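Putative citrate lyase, alfa subunit (Streptococcus mutans, PDB 2HJ0) is a putative citrate lyase alpha subunit of the CitF family, built on two mixed, largely parallel beta sheets with helices between the strands. Local coordinates at residues A[245-249]-A[285-289]; A[151-156]-A[195-199]; A[182-186]-A[207-211]; A[423-427]-A[470-474]; A[323-328]-A[345-351]. All coordinates share one frame; numbering follows the deposited sequence.

Contact 1: residues A[245-249]-A[285-289]; sequences TRYTK and LAVTR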
# COMPACT_ATOMS: atom_id res chain seq x y z
N THR A 245 10.57 -18.22 22.27
CA THR A 245 11.67 -19.17 22.39
C THR A 245 12.86 -18.49 23.05
O THR A 245 13.47 -17.59 22.47
CB THR A 245 12.08 -19.75 21.02
OG1 THR A 245 10.95 -20.41 20.42
CG2 THR A 245 13.21 -20.76 21.19
N ARG A 246 13.18 -18.94 24.26
CA ARG A 246 14.29 -18.37 25.01
C ARG A 246 15.62 -18.69 24.34
O ARG A 246 15.69 -19.52 23.44
CB ARG A 246 14.27 -18.89 26.45
CG ARG A 246 15.20 -18.14 27.43
CD ARG A 246 14.80 -16.66 27.58
NE ARG A 246 15.63 -15.93 28.54
CZ ARG A 246 15.67 -16.16 29.85
NH1 ARG A 246 14.92 -17.13 30.38
NH2 ARG A 246 16.45 -15.43 30.63
N TYR A 247 16.67 -18.01 24.79
CA TYR A 247 18.02 -18.20 24.26
C TYR A 247 18.54 -19.61 24.49
O TYR A 247 17.91 -20.41 25.17
CB TYR A 247 18.98 -17.22 24.92
CG TYR A 247 18.68 -15.77 24.67
CD1 TYR A 247 18.70 -15.24 23.37
CD2 TYR A 247 18.41 -14.90 25.72
CE1 TYR A 247 18.46 -13.89 23.14
CE2 TYR A 247 18.16 -13.56 25.51
CZ TYR A 247 18.19 -13.06 24.22
OH TYR A 247 17.96 -11.71 24.02
N THR A 248 19.70 -19.90 23.92
CA THR A 248 20.30 -21.21 24.05
C THR A 248 21.03 -21.39 25.38
O THR A 248 21.26 -20.42 26.11
CB THR A 248 21.28 -21.47 22.89
OG1 THR A 248 21.87 -22.76 23.03
CG2 THR A 248 22.37 -20.41 22.88
N LYS A 249 21.39 -22.63 25.68
CA LYS A 249 22.10 -22.97 26.91
C LYS A 249 23.43 -23.60 26.55
O LYS A 249 24.32 -23.70 27.38
CB LYS A 249 21.26 -23.96 27.72
CG LYS A 249 19.82 -23.52 27.90
CD LYS A 249 19.69 -22.46 28.98
CE LYS A 249 19.39 -23.10 30.31
NZ LYS A 249 18.12 -23.88 30.22
N LEU A 285 20.83 -15.90 17.40
CA LEU A 285 19.82 -15.20 18.19
C LEU A 285 20.40 -14.72 19.50
O LEU A 285 20.23 -13.58 19.88
CB LEU A 285 18.62 -16.11 18.46
CG LEU A 285 17.60 -15.71 19.53
CD1 LEU A 285 16.99 -14.34 19.26
CD2 LEU A 285 16.52 -16.76 19.55
N ALA A 286 21.10 -15.62 20.19
CA ALA A 286 21.69 -15.32 21.48
C ALA A 286 22.58 -14.09 21.46
O ALA A 286 22.72 -13.40 22.47
CB ALA A 286 22.48 -16.51 21.97
N VAL A 287 23.20 -13.82 20.32
CA VAL A 287 24.08 -12.67 20.22
C VAL A 287 23.42 -11.41 20.79
O VAL A 287 24.11 -10.55 21.31
CB VAL A 287 24.49 -12.44 18.74
CG1 VAL A 287 23.28 -12.03 17.93
CG2 VAL A 287 25.58 -11.40 18.65
N THR A 288 22.09 -11.32 20.70
CA THR A 288 21.40 -10.13 21.22
C THR A 288 21.55 -9.96 22.73
O THR A 288 21.53 -8.84 23.24
CB THR A 288 19.88 -10.14 20.88
OG1 THR A 288 19.23 -11.15 21.64
CG2 THR A 288 19.65 -10.38 19.43
N ARG A 289 21.70 -11.06 23.46
CA ARG A 289 21.86 -10.99 24.91
C ARG A 289 23.12 -10.22 25.27
O ARG A 289 23.07 -9.25 26.03
CB ARG A 289 21.95 -12.39 25.53
CG ARG A 289 22.43 -12.39 26.97
CD ARG A 289 22.84 -13.78 27.45
NE ARG A 289 21.70 -14.66 27.67
CZ ARG A 289 21.82 -15.97 27.91
NH1 ARG A 289 23.03 -16.52 27.95
NH2 ARG A 289 20.74 -16.72 28.11

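Contact 2: residues A[151-156]-A[195-199]; sequences RARAIA and IDAKY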
# COMPACT_ATOMS: atom_id res chain seq x y z
N ARG A 151 12.24 -13.11 -5.05
CA ARG A 151 10.85 -13.39 -5.35
C ARG A 151 10.11 -12.08 -5.55
O ARG A 151 9.32 -11.91 -6.48
CB ARG A 151 10.21 -14.17 -4.20
CG ARG A 151 8.73 -14.46 -4.39
CD ARG A 151 8.18 -15.22 -3.21
NE ARG A 151 6.88 -15.80 -3.50
CZ ARG A 151 5.74 -15.12 -3.48
NH1 ARG A 151 5.73 -13.83 -3.17
NH2 ARG A 151 4.61 -15.74 -3.77
N ALA A 152 10.38 -11.13 -4.66
CA ALA A 152 9.74 -9.83 -4.78
C ALA A 152 10.22 -9.18 -6.08
O ALA A 152 9.42 -8.61 -6.80
CB ALA A 152 10.10 -8.96 -3.57
N ARG A 153 11.51 -9.29 -6.39
CA ARG A 153 12.03 -8.71 -7.63
C ARG A 153 11.35 -9.34 -8.84
O ARG A 153 10.84 -8.62 -9.70
CB ARG A 153 13.54 -8.93 -7.75
CG ARG A 153 14.13 -8.29 -9.02
CD ARG A 153 15.12 -9.23 -9.72
NE ARG A 153 14.45 -10.38 -10.33
CZ ARG A 153 14.76 -11.65 -10.07
NH1 ARG A 153 15.73 -11.93 -9.21
NH2 ARG A 153 14.11 -12.64 -10.67
N ALA A 154 11.32 -10.67 -8.90
CA ALA A 154 10.69 -11.36 -10.03
C ALA A 154 9.24 -10.95 -10.24
O ALA A 154 8.85 -10.63 -11.37
CB ALA A 154 10.76 -12.86 -9.85
N ILE A 155 8.44 -10.96 -9.18
CA ILE A 155 7.05 -10.60 -9.31
C ILE A 155 6.89 -9.16 -9.80
O ILE A 155 6.05 -8.89 -10.65
CB ILE A 155 6.31 -10.80 -7.97
CG1 ILE A 155 6.40 -12.27 -7.58
CG2 ILE A 155 4.85 -10.34 -8.09
CD1 ILE A 155 5.71 -12.64 -6.29
N ALA A 156 7.71 -8.26 -9.32
CA ALA A 156 7.60 -6.87 -9.74
C ALA A 156 8.12 -6.62 -11.15
O ALA A 156 7.61 -5.75 -11.86
CB ALA A 156 8.34 -5.98 -8.75
N ILE A 195 2.77 -8.71 -0.90
CA ILE A 195 3.25 -8.46 -2.24
C ILE A 195 2.41 -9.26 -3.23
O ILE A 195 2.12 -8.79 -4.32
CB ILE A 195 4.72 -8.83 -2.37
CG1 ILE A 195 5.17 -8.66 -3.81
CG2 ILE A 195 4.95 -10.24 -1.91
CD1 ILE A 195 6.63 -8.89 -3.99
N ASP A 196 2.00 -10.46 -2.85
CA ASP A 196 1.17 -11.27 -3.71
C ASP A 196 -0.11 -10.55 -4.05
O ASP A 196 -0.47 -10.41 -5.20
CB ASP A 196 0.80 -12.58 -3.03
CG ASP A 196 1.95 -13.55 -2.99
OD1 ASP A 196 3.06 -13.14 -2.58
OD2 ASP A 196 1.75 -14.73 -3.36
N ALA A 197 -0.81 -10.08 -3.03
CA ALA A 197 -2.09 -9.42 -3.25
C ALA A 197 -1.95 -8.14 -4.03
O ALA A 197 -2.94 -7.60 -4.53
CB ALA A 197 -2.76 -9.14 -1.92
N LYS A 198 -0.73 -7.64 -4.13
CA LYS A 198 -0.49 -6.39 -4.83
C LYS A 198 -0.21 -6.60 -6.33
O LYS A 198 -0.57 -5.76 -7.14
CB LYS A 198 0.68 -5.69 -4.15
CG LYS A 198 1.09 -4.36 -4.73
CD LYS A 198 2.12 -3.70 -3.80
CE LYS A 198 1.55 -3.53 -2.36
NZ LYS A 198 2.50 -2.93 -1.36
N TYR A 199 0.40 -7.72 -6.68
CA TYR A 199 0.71 -7.97 -8.08
C TYR A 199 -0.08 -9.08 -8.77
O TYR A 199 -0.07 -9.18 -9.99
CB TYR A 199 2.20 -8.25 -8.21
CG TYR A 199 3.03 -7.05 -7.91
CD1 TYR A 199 3.18 -6.03 -8.86
CD2 TYR A 199 3.67 -6.92 -6.69
CE1 TYR A 199 3.95 -4.89 -8.57
CE2 TYR A 199 4.44 -5.80 -6.39
CZ TYR A 199 4.58 -4.79 -7.33
OH TYR A 199 5.34 -3.68 -7.03

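Contact 3: residues A[182-186]-A[207-211]; sequences RGKTT and TDTLV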
# COMPACT_ATOMS: atom_id res chain seq x y z
N ARG A 182 -5.29 -10.26 14.22
CA ARG A 182 -6.59 -10.41 14.85
C ARG A 182 -7.18 -11.73 14.36
O ARG A 182 -7.07 -12.05 13.18
CB ARG A 182 -7.51 -9.26 14.45
CG ARG A 182 -6.94 -7.88 14.73
CD ARG A 182 -6.74 -7.67 16.22
NE ARG A 182 -7.97 -7.99 16.96
CZ ARG A 182 -9.12 -7.32 16.84
NH1 ARG A 182 -9.20 -6.28 16.02
NH2 ARG A 182 -10.18 -7.69 17.56
N GLY A 183 -7.79 -12.49 15.25
CA GLY A 183 -8.37 -13.77 14.87
C GLY A 183 -7.96 -14.88 15.81
O GLY A 183 -7.13 -14.67 16.70
N LYS A 184 -8.52 -16.08 15.64
CA LYS A 184 -8.16 -17.19 16.53
C LYS A 184 -6.90 -17.89 16.05
O LYS A 184 -6.38 -18.76 16.73
CB LYS A 184 -9.30 -18.20 16.60
CG LYS A 184 -9.45 -19.06 15.38
CD LYS A 184 -10.75 -19.85 15.42
CE LYS A 184 -10.80 -20.83 14.24
NZ LYS A 184 -12.13 -21.48 14.08
N THR A 185 -6.40 -17.50 14.88
CA THR A 185 -5.20 -18.13 14.36
C THR A 185 -4.33 -17.06 13.73
O THR A 185 -4.16 -17.04 12.51
CB THR A 185 -5.56 -19.16 13.29
OG1 THR A 185 -6.63 -19.98 13.75
CG2 THR A 185 -4.35 -20.03 12.98
N THR A 186 -3.78 -16.18 14.56
CA THR A 186 -2.93 -15.09 14.08
C THR A 186 -1.50 -15.52 13.75
O THR A 186 -1.08 -16.60 14.11
CB THR A 186 -2.83 -13.97 15.14
OG1 THR A 186 -2.11 -14.46 16.29
CG2 THR A 186 -4.22 -13.52 15.57
N THR A 207 -10.04 -16.88 5.21
CA THR A 207 -9.97 -16.52 6.60
C THR A 207 -10.54 -17.56 7.52
O THR A 207 -11.35 -18.41 7.14
CB THR A 207 -10.68 -15.19 6.90
OG1 THR A 207 -10.34 -14.74 8.23
CG2 THR A 207 -12.18 -15.36 6.80
N ASP A 208 -10.12 -17.44 8.77
CA ASP A 208 -10.52 -18.36 9.80
C ASP A 208 -11.58 -17.71 10.66
O ASP A 208 -12.34 -18.39 11.35
CB ASP A 208 -9.29 -18.68 10.64
CG ASP A 208 -9.35 -20.03 11.21
OD1 ASP A 208 -8.29 -20.52 11.68
OD2 ASP A 208 -10.48 -20.61 11.17
N THR A 209 -11.61 -16.38 10.63
CA THR A 209 -12.57 -15.64 11.42
C THR A 209 -13.05 -14.44 10.63
O THR A 209 -12.24 -13.63 10.19
CB THR A 209 -11.95 -15.19 12.77
OG1 THR A 209 -11.20 -13.99 12.58
CG2 THR A 209 -11.01 -16.29 13.31
N LEU A 210 -14.36 -14.35 10.45
CA LEU A 210 -14.97 -13.26 9.69
C LEU A 210 -15.35 -12.10 10.60
O LEU A 210 -16.10 -12.25 11.55
CB LEU A 210 -16.21 -13.77 8.97
CG LEU A 210 -16.37 -13.28 7.52
CD1 LEU A 210 -17.64 -13.86 6.92
CD2 LEU A 210 -16.41 -11.77 7.48
N VAL A 211 -14.84 -10.93 10.27
CA VAL A 211 -15.11 -9.75 11.06
C VAL A 211 -16.04 -8.77 10.34
O VAL A 211 -16.03 -8.68 9.11
CB VAL A 211 -13.76 -9.07 11.38
CG1 VAL A 211 -13.98 -7.69 12.00
CG2 VAL A 211 -12.98 -9.96 12.32

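Contact 4: residues A[423-427]-A[470-474]; sequences TFVDK and IEELK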
# COMPACT_ATOMS: atom_id res chain seq x y z
N THR A 423 31.62 -27.71 9.27
CA THR A 423 30.90 -26.54 8.78
C THR A 423 31.77 -25.77 7.79
O THR A 423 31.26 -25.04 6.95
CB THR A 423 30.49 -25.63 9.92
OG1 THR A 423 29.62 -26.34 10.81
CG2 THR A 423 29.77 -24.41 9.38
N PHE A 424 33.09 -25.96 7.87
CA PHE A 424 34.00 -25.27 6.97
C PHE A 424 34.71 -26.25 6.04
O PHE A 424 35.36 -27.20 6.47
CB PHE A 424 35.02 -24.46 7.77
CG PHE A 424 34.39 -23.41 8.63
CD1 PHE A 424 33.81 -23.74 9.84
CD2 PHE A 424 34.29 -22.10 8.18
CE1 PHE A 424 33.14 -22.79 10.60
CE2 PHE A 424 33.63 -21.14 8.93
CZ PHE A 424 33.05 -21.49 10.14
N VAL A 425 34.59 -26.00 4.74
CA VAL A 425 35.21 -26.89 3.77
C VAL A 425 35.87 -26.11 2.64
O VAL A 425 35.84 -24.88 2.63
CB VAL A 425 34.15 -27.82 3.17
CG1 VAL A 425 33.42 -28.57 4.28
CG2 VAL A 425 33.19 -27.01 2.35
N ASP A 426 36.47 -26.82 1.70
CA ASP A 426 37.13 -26.15 0.59
C ASP A 426 36.16 -25.70 -0.49
O ASP A 426 36.47 -24.81 -1.27
CB ASP A 426 38.19 -27.05 -0.04
CG ASP A 426 39.38 -27.24 0.85
OD1 ASP A 426 39.99 -26.22 1.25
OD2 ASP A 426 39.70 -28.42 1.15
N LYS A 427 34.99 -26.33 -0.56
CA LYS A 427 34.02 -25.96 -1.57
C LYS A 427 32.64 -26.41 -1.10
O LYS A 427 32.46 -27.57 -0.74
CB LYS A 427 34.39 -26.65 -2.88
CG LYS A 427 33.76 -26.07 -4.12
CD LYS A 427 34.30 -26.79 -5.35
CE LYS A 427 34.02 -26.03 -6.63
NZ LYS A 427 34.84 -26.55 -7.77
N ILE A 470 40.21 -17.97 6.75
CA ILE A 470 39.17 -18.94 6.47
C ILE A 470 39.82 -20.32 6.22
O ILE A 470 39.25 -21.35 6.58
CB ILE A 470 38.29 -18.49 5.25
CG1 ILE A 470 37.07 -19.39 5.10
CG2 ILE A 470 39.09 -18.54 3.97
CD1 ILE A 470 36.17 -19.41 6.30
N GLU A 471 41.01 -20.34 5.63
CA GLU A 471 41.69 -21.61 5.37
C GLU A 471 42.04 -22.33 6.66
O GLU A 471 41.97 -23.57 6.73
CB GLU A 471 42.98 -21.41 4.56
CG GLU A 471 42.77 -20.95 3.12
CD GLU A 471 42.39 -19.47 3.02
OE1 GLU A 471 42.98 -18.65 3.76
OE2 GLU A 471 41.51 -19.15 2.18
N GLU A 472 42.43 -21.57 7.67
CA GLU A 472 42.77 -22.17 8.96
C GLU A 472 41.56 -22.78 9.64
O GLU A 472 41.68 -23.79 10.33
CB GLU A 472 43.42 -21.14 9.87
CG GLU A 472 44.76 -20.70 9.39
CD GLU A 472 45.34 -19.61 10.25
OE1 GLU A 472 44.63 -18.61 10.49
OE2 GLU A 472 46.51 -19.73 10.68
N LEU A 473 40.40 -22.17 9.45
CA LEU A 473 39.18 -22.69 10.04
C LEU A 473 38.84 -24.05 9.43
O LEU A 473 38.41 -24.96 10.12
CB LEU A 473 38.02 -21.72 9.81
CG LEU A 473 38.04 -20.43 10.64
CD1 LEU A 473 36.83 -19.59 10.29
CD2 LEU A 473 38.04 -20.77 12.13
N LYS A 474 39.04 -24.16 8.12
CA LYS A 474 38.77 -25.38 7.39
C LYS A 474 39.68 -26.49 7.89
O LYS A 474 39.22 -27.59 8.22
CB LYS A 474 38.96 -25.16 5.90
CG LYS A 474 38.57 -26.34 5.03
CD LYS A 474 39.72 -27.31 4.86
CE LYS A 474 40.81 -26.68 4.03
NZ LYS A 474 41.97 -27.59 3.90

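Contact 5: residues A[323-328]-A[345-351]; sequences DKILDV and KHYEIDA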
# COMPACT_ATOMS: atom_id res chain seq x y z
N ASP A 323 14.74 1.93 19.13
CA ASP A 323 13.65 2.84 18.87
C ASP A 323 12.47 2.28 18.08
O ASP A 323 11.33 2.39 18.52
CB ASP A 323 14.16 4.10 18.17
CG ASP A 323 13.15 5.20 18.19
OD1 ASP A 323 12.83 5.67 19.31
OD2 ASP A 323 12.65 5.60 17.11
N LYS A 324 12.74 1.71 16.91
CA LYS A 324 11.67 1.16 16.10
C LYS A 324 12.02 -0.25 15.70
O LYS A 324 13.14 -0.71 15.92
CB LYS A 324 11.50 1.97 14.83
CG LYS A 324 11.14 3.40 15.03
CD LYS A 324 9.65 3.58 15.17
CE LYS A 324 9.29 5.05 15.18
NZ LYS A 324 9.82 5.77 14.00
N ILE A 325 11.07 -0.95 15.10
CA ILE A 325 11.31 -2.30 14.64
C ILE A 325 10.44 -2.59 13.40
O ILE A 325 9.21 -2.47 13.44
CB ILE A 325 11.05 -3.33 15.78
CG1 ILE A 325 10.81 -4.71 15.21
CG2 ILE A 325 9.85 -2.93 16.58
CD1 ILE A 325 10.46 -5.67 16.31
N LEU A 326 11.11 -2.93 12.30
CA LEU A 326 10.44 -3.23 11.03
C LEU A 326 10.29 -4.75 10.95
O LEU A 326 11.27 -5.48 11.08
CB LEU A 326 11.26 -2.70 9.85
CG LEU A 326 11.65 -1.23 9.98
CD1 LEU A 326 12.43 -0.80 8.76
CD2 LEU A 326 10.42 -0.38 10.16
N ASP A 327 9.06 -5.20 10.72
CA ASP A 327 8.74 -6.63 10.72
C ASP A 327 8.18 -7.19 9.41
O ASP A 327 7.13 -6.75 8.94
CB ASP A 327 7.71 -6.87 11.84
CG ASP A 327 7.49 -8.34 12.14
OD1 ASP A 327 7.61 -9.18 11.23
OD2 ASP A 327 7.17 -8.65 13.31
N VAL A 328 8.88 -8.17 8.84
CA VAL A 328 8.40 -8.78 7.61
C VAL A 328 7.84 -10.16 7.92
O VAL A 328 7.09 -10.75 7.14
CB VAL A 328 9.52 -8.91 6.57
CG1 VAL A 328 10.48 -10.03 6.95
CG2 VAL A 328 8.90 -9.16 5.21
N LYS A 345 5.73 1.83 16.62
CA LYS A 345 7.08 1.47 17.04
C LYS A 345 7.46 0.10 16.47
O LYS A 345 8.63 -0.22 16.30
CB LYS A 345 7.17 1.43 18.56
CG LYS A 345 6.76 2.72 19.25
CD LYS A 345 7.85 3.77 19.26
CE LYS A 345 8.91 3.46 20.33
NZ LYS A 345 9.96 4.52 20.39
N HIS A 346 6.45 -0.72 16.20
CA HIS A 346 6.66 -2.04 15.63
C HIS A 346 5.80 -2.02 14.36
O HIS A 346 4.58 -2.22 14.43
CB HIS A 346 6.18 -3.12 16.61
CG HIS A 346 6.53 -4.52 16.19
ND1 HIS A 346 6.41 -5.60 17.04
CD2 HIS A 346 6.97 -5.02 15.01
CE1 HIS A 346 6.76 -6.70 16.41
NE2 HIS A 346 7.10 -6.38 15.17
N TYR A 347 6.44 -1.77 13.21
CA TYR A 347 5.74 -1.65 11.93
C TYR A 347 5.85 -2.82 10.96
O TYR A 347 6.91 -3.43 10.81
CB TYR A 347 6.20 -0.39 11.21
CG TYR A 347 5.08 0.42 10.61
CD1 TYR A 347 4.20 1.13 11.42
CD2 TYR A 347 4.90 0.49 9.22
CE1 TYR A 347 3.16 1.89 10.87
CE2 TYR A 347 3.86 1.25 8.65
CZ TYR A 347 3.00 1.95 9.49
OH TYR A 347 1.99 2.72 8.94
N GLU A 348 4.75 -3.11 10.29
CA GLU A 348 4.69 -4.20 9.32
C GLU A 348 5.14 -3.73 7.93
O GLU A 348 4.76 -2.65 7.48
CB GLU A 348 3.26 -4.73 9.27
CG GLU A 348 2.98 -5.79 8.23
CD GLU A 348 1.50 -6.16 8.17
OE1 GLU A 348 1.18 -7.37 8.24
OE2 GLU A 348 0.65 -5.24 8.06
N ILE A 349 5.95 -4.54 7.26
CA ILE A 349 6.43 -4.18 5.93
C ILE A 349 6.36 -5.37 4.97
O ILE A 349 6.59 -6.52 5.38
CB ILE A 349 7.90 -3.69 5.97
CG1 ILE A 349 8.80 -4.84 6.45
CG2 ILE A 349 8.02 -2.47 6.87
CD1 ILE A 349 10.29 -4.59 6.32
N ASP A 350 6.05 -5.09 3.71
CA ASP A 350 5.97 -6.13 2.68
C ASP A 350 7.38 -6.55 2.30
O ASP A 350 8.34 -5.79 2.44
CB ASP A 350 5.25 -5.60 1.44
CG ASP A 350 6.02 -4.47 0.74
OD1 ASP A 350 7.00 -4.75 0.04
OD2 ASP A 350 5.64 -3.30 0.91
N ALA A 351 7.51 -7.77 1.81
CA ALA A 351 8.82 -8.31 1.41
C ALA A 351 9.56 -7.44 0.39
O ALA A 351 10.79 -7.46 0.35
CB ALA A 351 8.66 -9.72 0.85

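Contact 1: residues A[245-249]-A[285-289]
Tyr247 makes most of the contact from 245-249, its aromatic side chain lying against the turn of helix formed by Leu285, Ala286, Thr288 and Arg289. The apolar packing is closest about CD1 of Tyr247, which lies 3.5 Å from CA of Ala286 and 4.0 Å from CG of Leu285. At the far end, OH of Tyr247 and OG1 of Thr288 share a hydrogen bond of 2.8 Å with OG1 near the ring plane, which ties the end of the ring to the helix. One face is covered by Arg289: its CB stands 4.2 Å from the Tyr247 centroid and 21° off the normal, a CH-pi contact. The Arg289 chain then bends at chi3 (-73°), bringing NH2 to 3.7 Å from Tyr247 CB with the guanidinium plane turned 80° from the ring. The solvent side is looser. Thr245 and Arg246 are exposed, and Thr245 O only approaches Leu285 CD2, at 4.3 Å. Thr248 touches Ala286 with its methyl, while its hydroxyl bonds to Glu253. Ala312 of helix 311-318 also packs on Tyr247. The arrangement is a tyrosine of a connecting loop docked on helix 282-297, which follows strand 275-277 in a layered alpha/beta fold.

Contact 2: residues A[151-156]-A[195-199]
Arg151 and Asp196 join two nearly parallel helices, 148-157 and 191-199, of the alpha/beta domain built on the ten-strand sheet; the short axes run 6° apart at a closest approach of 10.6 Å. The arginine presents its guanidinium end-on. NH1 of Arg151 donates to OD1 of Asp196 at 2.8 Å and NH2 of Arg151 to OD2 of Asp196 at 3.1 Å, each oxygen met on its syn side. The two planes differ by 8°, which suits a two-pronged salt bridge, and the extended Arg151 chain carries the group across. Both partners are buried, and each has a further bond to the sheet: Arg151 NH2 also gives to Ala98 O, and Asp196 OD2 is bonded to Ser68 OG. Those residues sit on strands 95-99 and 66-69, so the ion pair ties the helices to the sheet as well as to each other. Tyr199 OH is bonded to Glu33 OE2. Beside the ion pair, CG2 of Ile155 packs on CB of Tyr199 at 3.4 Å, and Ala156 lies over one face of the tyrosine ring. Ile195, with CG1 anti to its backbone nitrogen, extends its CD1 to within 3.5 Å of CB of Ala152.

Contact 3: residues A[182-186]-A[207-211]
Thr185 and Asp208 meet through a chi1 of -46° in the threonine, which swings OG1 beside its own backbone nitrogen and points it at the carboxylate. Lys184 takes the less common route: chi1 of 75° sets CG between the backbone nitrogen and the carbonyl carbon, and from there the chain runs fully extended past Thr209 to the other oxygen of Asp208. The carboxylate is therefore held at both oxygens by neighbouring residues of 182-186. OG1 of Thr185 donates to OD1 of Asp208 at 2.7 Å, arriving from above the carboxylate plane by 39° rather than within it. OD1 of Asp208 also accepts from the backbone nitrogen of Ile234. OD2 of Asp208 lies 3.5 Å from NZ of Lys184, a long salt bridge, and the ammonium has its stronger partner in the carbonyl oxygen of Asp232. Alongside the lysine, the methyl CG2 of Thr209 lies 3.8 Å from CG of Lys184, the two side chains running beside each other but pointing opposite ways. The hydroxyl of Thr209 is bonded to Pro170 O, and OG1 comes to 3.6 Å from CA of Gly183, whose positive phi suits a residue without a side chain. Strand 202-207 ends at this loop, in the parallel part of the ten-strand sheet. With Asp208 buried, the two donors to OD1 and the lysine near OD2 would probably offset its negative charge, so the contact joins the two connecting segments chiefly through a compensated carboxylate.

Contact 4: residues A[423-427]-A[470-474]
Phe424 makes the apolar part of this contact with Ile470 and Leu473, on the first turn of helix 470-481. The phenyl ring is approached in two ways. CB of Leu473 stands over one face, 4.0 Å above the plane and displaced from the ring centre, while CD1 of Ile470 comes in at the edge, 3.8 Å from CD2 of Phe424. CD1 of Leu473 completes the group at 3.8 Å from CE2 of Phe424. A chi1 of -60° places the ring beside the backbone nitrogen of Phe424 and so directs it at the helix. Val441 of strand 440-442 touches both Phe424 and Leu473, extending this apolar cluster to the sheet.

The contact lies in the alpha/beta part of the fold: the loop 423-427 connects strand 421-422 to strand 440-442, and helix 470-481 follows strand 467-468, the outermost strand at one end of the nine-strand mixed sheet. The contact thus packs an inter-strand loop on the helix that succeeds an edge strand of an alpha/beta domain.

A second kind of interaction is van der Waals contact with the main chain. CG of Lys474 lies 3.6 Å from the carbonyl oxygen O of Phe424, and the same CG is 3.6 Å from the carbonyl carbon C of Val425, so the aliphatic start of the lysine runs along the loop.

The ionic part lies on the solvent side, where Asp426 is exposed. The Lys474 chain bends at chi2 (-88°) and chi3 (-68°), so that it passes beside Asp426; NZ of Lys474 lies 3.6 Å from OD1 of Asp426 and 3.7 Å from its OD2, a long salt bridge.

Contact 5: residues A[323-328]-A[345-351]
His346 and Ile325 pair on adjacent parallel strands, their side chains on the same face of the sheet. CB of His346 lies 3.7 Å from CG2 of Ile325, which CG also touches, and a chi1 of -172° carries the ring away from its own backbone nitrogen, against Ile325. CD1 of Ile325 stands over one ring face, 3.7 Å from the His346 centroid and 14° off the normal, a CH-pi contact. CD2 of His346 passes 3.7 Å from CB of Asp327, ND1 is bonded to Ser338 OG, and CE1 lies near Asp327 OD2 and Ile325 CD1. At the tip, NE2 of His346 donates to OD2 of Asp327 at 2.9 Å, the carboxylate nearly coplanar with the ring; OD2 is less surely placed, since it crowds Asp330. Backbone bonds keep the register: Tyr347 N to Ile325 O, Asp327 N to Tyr347 O, Ile349 N to Asp327 O. Leu326 and Tyr347 take the other face, where the tyrosine hydroxyl bonds to Ile218 N of the second subunit. Strand 322-327, helix 333-341 and strand 346-348 form a beta-alpha-beta crossover, with 346-348 outermost in the sheet; helix 311-318 packs on Ile325, and helix 191-199 meets Val328 and Ala351.

Overall arrangement
Along the chain, contacts 2 and 3 come first and alternate, sharing the ten-strand sheet: helix 191-199 of contact 2 lies between the two segments of contact 3. Contacts 1, 5 and 4 follow in series, in the part built on the nine-strand sheet. Contact 5 pairs an end strand of that sheet with its neighbour, and contact 4 lies beside the strand at the other end; their centres are about 36 Å apart. Contact 1 lies about 21 Å from contact 5 and 26 Å from contact 4, centre to centre. Contacts 2 and 5 touch lightly, through a long, weak ion pair of Lys198 with Asp350 and packing of Ala152 on Ala351, so the two sheet systems meet there.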